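Local coordinates for guanine nucleotide exchange protein (Legionella pneumophila, PDB 1XSZ) that probably acts as a guanine nucleotide exchange factor for ADP-ribosylation factors, with a Sec7 domain whose active site lies under a C-terminal capping domain, at residues E91-F96 against Q140-N145. Residues are numbered along the deposited sequence; the frame is centred on the assembly and turned at random. Where two conformers were deposited one is given.
Sequences EGLRTF and QTIMLN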
ATOM      1  N   GLU A  91      -5.018  21.813  -1.799  0.50  9.72           N
ATOM      2  CA  GLU A  91      -5.960  21.447  -2.851  0.50  9.65           C
ATOM      3  C   GLU A  91      -5.323  20.450  -3.815  0.50  9.72           C
ATOM      4  O   GLU A  91      -5.984  19.524  -4.281  0.50  8.79           O
ATOM      5  CB  GLU A  91      -6.432  22.685  -3.614  0.50 11.67           C
ATOM      6  CG  GLU A  91      -7.551  22.405  -4.618  0.50 16.29           C
ATOM      7  CD  GLU A  91      -8.840  21.916  -3.969  0.50 17.96           C
ATOM      8  OE1 GLU A  91      -9.804  21.629  -4.711  0.50 19.97           O
ATOM      9  OE2 GLU A  91      -8.900  21.818  -2.727  0.50 20.28           O
ATOM     10  N   GLY A  92      -4.042  20.635  -4.111  1.00 11.37           N
ATOM     11  CA  GLY A  92      -3.361  19.710  -5.001  1.00 11.33           C
ATOM     12  C   GLY A  92      -3.315  18.324  -4.381  1.00 12.30           C
ATOM     13  O   GLY A  92      -3.588  17.323  -5.047  1.00 12.33           O
ATOM     14  N   LEU A  93      -2.974  18.262  -3.098  1.00 12.91           N
ATOM     15  CA  LEU A  93      -2.908  16.977  -2.411  1.00 12.71           C
ATOM     16  C   LEU A  93      -4.295  16.335  -2.358  1.00 12.06           C
ATOM     17  O   LEU A  93      -4.423  15.118  -2.505  1.00 11.28           O
ATOM     18  CB  LEU A  93      -2.340  17.173  -1.003  1.00 13.09           C
ATOM     19  CG  LEU A  93      -2.147  15.930  -0.126  1.00 11.78           C
ATOM     20  CD1 LEU A  93      -1.414  14.832  -0.884  1.00 13.10           C
ATOM     21  CD2 LEU A  93      -1.358  16.329   1.114  1.00 14.05           C
ATOM     22  N   ARG A  94      -5.333  17.140  -2.146  0.50  8.84           N
ATOM     23  CA  ARG A  94      -6.691  16.605  -2.095  0.50  8.93           C
ATOM     24  C   ARG A  94      -7.059  15.992  -3.442  0.50 10.55           C
ATOM     25  O   ARG A  94      -7.614  14.891  -3.508  0.50  9.90           O
ATOM     26  CB  ARG A  94      -7.699  17.701  -1.737  0.50 10.55           C
ATOM     27  CG  ARG A  94      -9.110  17.169  -1.516  0.50 13.27           C
ATOM     28  CD  ARG A  94     -10.037  18.258  -0.990  0.50 16.03           C
ATOM     29  NE  ARG A  94     -11.303  17.719  -0.497  0.50 20.38           N
ATOM     30  CZ  ARG A  94     -12.265  17.226  -1.271  0.50 21.61           C
ATOM     31  NH1 ARG A  94     -12.115  17.202  -2.588  0.50 23.45           N
ATOM     32  NH2 ARG A  94     -13.379  16.757  -0.727  0.50 23.60           N
ATOM     33  N   THR A  95      -6.751  16.706  -4.518  1.00 11.99           N
ATOM     34  CA  THR A  95      -7.047  16.217  -5.858  1.00 12.81           C
ATOM     35  C   THR A  95      -6.300  14.914  -6.127  1.00 12.96           C
ATOM     36  O   THR A  95      -6.860  13.958  -6.673  1.00 13.77           O
ATOM     37  CB  THR A  95      -6.653  17.270  -6.908  1.00 13.92           C
ATOM     38  OG1 THR A  95      -7.476  18.432  -6.738  1.00 16.84           O
ATOM     39  CG2 THR A  95      -6.830  16.715  -8.315  1.00 17.56           C
ATOM     40  N   PHE A  96      -5.038  14.871  -5.725  1.00 11.86           N
ATOM     41  CA  PHE A  96      -4.220  13.686  -5.922  1.00 11.88           C
ATOM     42  C   PHE A  96      -4.796  12.481  -5.169  1.00 12.09           C
ATOM     43  O   PHE A  96      -5.031  11.425  -5.759  1.00 12.74           O
ATOM     44  CB  PHE A  96      -2.788  13.971  -5.455  1.00 12.17           C
ATOM     45  CG  PHE A  96      -1.864  12.788  -5.551  1.00 11.90           C
ATOM     46  CD1 PHE A  96      -1.637  11.970  -4.443  1.00 12.17           C
ATOM     47  CD2 PHE A  96      -1.227  12.484  -6.751  1.00 12.37           C
ATOM     48  CE1 PHE A  96      -0.781  10.863  -4.537  1.00 12.33           C
ATOM     49  CE2 PHE A  96      -0.374  11.385  -6.857  1.00 12.30           C
ATOM     50  CZ  PHE A  96      -0.151  10.573  -5.745  1.00 13.01           C
ATOM     51  N   GLN A 140       2.373  15.245   6.980  1.00 12.18           N
ATOM     52  CA  GLN A 140       1.929  15.962   8.170  1.00 12.50           C
ATOM     53  C   GLN A 140       0.477  16.407   7.935  1.00 11.92           C
ATOM     54  O   GLN A 140      -0.351  16.335   8.839  1.00 13.20           O
ATOM     55  CB  GLN A 140       2.820  17.184   8.439  1.00 13.93           C
ATOM     56  CG  GLN A 140       4.210  16.865   8.974  1.00 17.61           C
ATOM     57  CD  GLN A 140       4.196  16.341  10.398  1.00 16.00           C
ATOM     58  OE1 GLN A 140       3.341  16.709  11.199  1.00 20.35           O
ATOM     59  NE2 GLN A 140       5.164  15.497  10.726  1.00 19.84           N
ATOM     60  N   THR A 141       0.162  16.850   6.717  1.00 12.13           N
ATOM     61  CA  THR A 141      -1.198  17.283   6.405  1.00 12.84           C
ATOM     62  C   THR A 141      -2.164  16.101   6.451  1.00 11.56           C
ATOM     63  O   THR A 141      -3.297  16.239   6.907  1.00 12.36           O
ATOM     64  CB  THR A 141      -1.254  17.972   5.026  1.00 12.89           C
ATOM     65  OG1 THR A 141      -0.348  19.085   5.024  1.00 13.62           O
ATOM     66  CG2 THR A 141      -2.661  18.489   4.741  1.00 14.16           C
ATOM     67  N   ILE A 142      -1.715  14.938   5.987  1.00 11.80           N
ATOM     68  CA  ILE A 142      -2.554  13.745   6.043  1.00 11.14           C
ATOM     69  C   ILE A 142      -2.824  13.391   7.515  1.00 11.93           C
ATOM     70  O   ILE A 142      -3.952  13.065   7.879  1.00 11.51           O
ATOM     71  CB  ILE A 142      -1.886  12.576   5.289  1.00 10.50           C
ATOM     72  CG1 ILE A 142      -1.944  12.867   3.784  1.00 11.94           C
ATOM     73  CG2 ILE A 142      -2.587  11.252   5.609  1.00 11.32           C
ATOM     74  CD1 ILE A 142      -1.085  11.956   2.942  1.00 12.44           C
ATOM     75  N   MET A 143      -1.805  13.470   8.369  1.00 12.22           N
ATOM     76  CA  MET A 143      -2.030  13.183   9.784  1.00 12.49           C
ATOM     77  C   MET A 143      -2.955  14.232  10.392  1.00 12.23           C
ATOM     78  O   MET A 143      -3.828  13.911  11.203  1.00 12.55           O
ATOM     79  CB  MET A 143      -0.717  13.182  10.582  1.00 12.63           C
ATOM     80  CG  MET A 143       0.185  11.986  10.338  1.00 11.73           C
ATOM     81  SD  MET A 143       1.517  11.834  11.564  1.00 14.20           S
ATOM     82  CE  MET A 143       2.497  13.264  11.183  1.00 14.31           C
ATOM     83  N   LEU A 144      -2.752  15.491  10.019  1.00 12.08           N
ATOM     84  CA  LEU A 144      -3.570  16.573  10.549  1.00 11.42           C
ATOM     85  C   LEU A 144      -5.041  16.399  10.161  1.00 11.33           C
ATOM     86  O   LEU A 144      -5.939  16.729  10.938  1.00 12.04           O
ATOM     87  CB  LEU A 144      -3.030  17.924  10.055  1.00 12.40           C
ATOM     88  CG  LEU A 144      -3.705  19.177  10.608  1.00 12.12           C
ATOM     89  CD1 LEU A 144      -3.616  19.192  12.130  1.00 15.26           C
ATOM     90  CD2 LEU A 144      -3.017  20.405  10.030  1.00 13.33           C
ATOM     91  N   ASN A 145      -5.285  15.887   8.958  1.00 11.81           N
ATOM     92  CA  ASN A 145      -6.656  15.647   8.510  1.00 11.38           C
ATOM     93  C   ASN A 145      -7.357  14.687   9.486  1.00 11.49           C
ATOM     94  O   ASN A 145      -8.491  14.922   9.889  1.00 12.84           O
ATOM     95  CB  ASN A 145      -6.633  15.077   7.087  1.00 12.43           C
ATOM     96  CG  ASN A 145      -8.009  14.722   6.572  1.00 12.11           C
ATOM     97  OD1 ASN A 145      -8.350  13.536   6.436  1.00 15.57           O
ATOM     98  ND2 ASN A 145      -8.811  15.733   6.281  1.00 10.96           N
TER
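Leu93 reaches across from helix 89-98 with one methyl, CD2, which faces the adjoining side chains of Thr141 and Ile142 on helix 131-149. The contacts are apolar and loose. Leu93 CD2 lies 4.2 Å from Thr141 CB, and the methyl CG2 of the same threonine is 4.4 Å from it. On Ile142 the closest atom is CG1, 4.4 Å from Leu93 CD2; the isoleucine points aside at its base and brings its outer chain nearer. The leucine gets its reach from an extended path, CG anti to N (chi1 -178°) and CD2 in turn anti to CA, while its other methyl, CD1, branches off. With Leu93 CA and Thr141 CA 9.0 Å apart, this one methyl makes the closest approaches, and the buried area is small, 95 Å² in all.

Nothing polar joins the two segments. Thr141 OG1 hydrogen-bonds to Leu137 O one turn earlier, while CB and CG2 are the atoms nearest the leucine.

Further apolar cover comes from Phe194, against both Leu93 and Thr141, and from helix 106-123, where Phe116 meets Leu93 and Val113 meets Ile142. Two neighbouring helices thus meet through buried aliphatic groups in the all-helical Sec7 fold. Judging from related Sec7 domains, helix 131-149 probably corresponds to a helix lining the Arf-binding groove; here helix 252-258 of the capping domain lies against it, Phe257 on Ile142, which fits a cap over the active site.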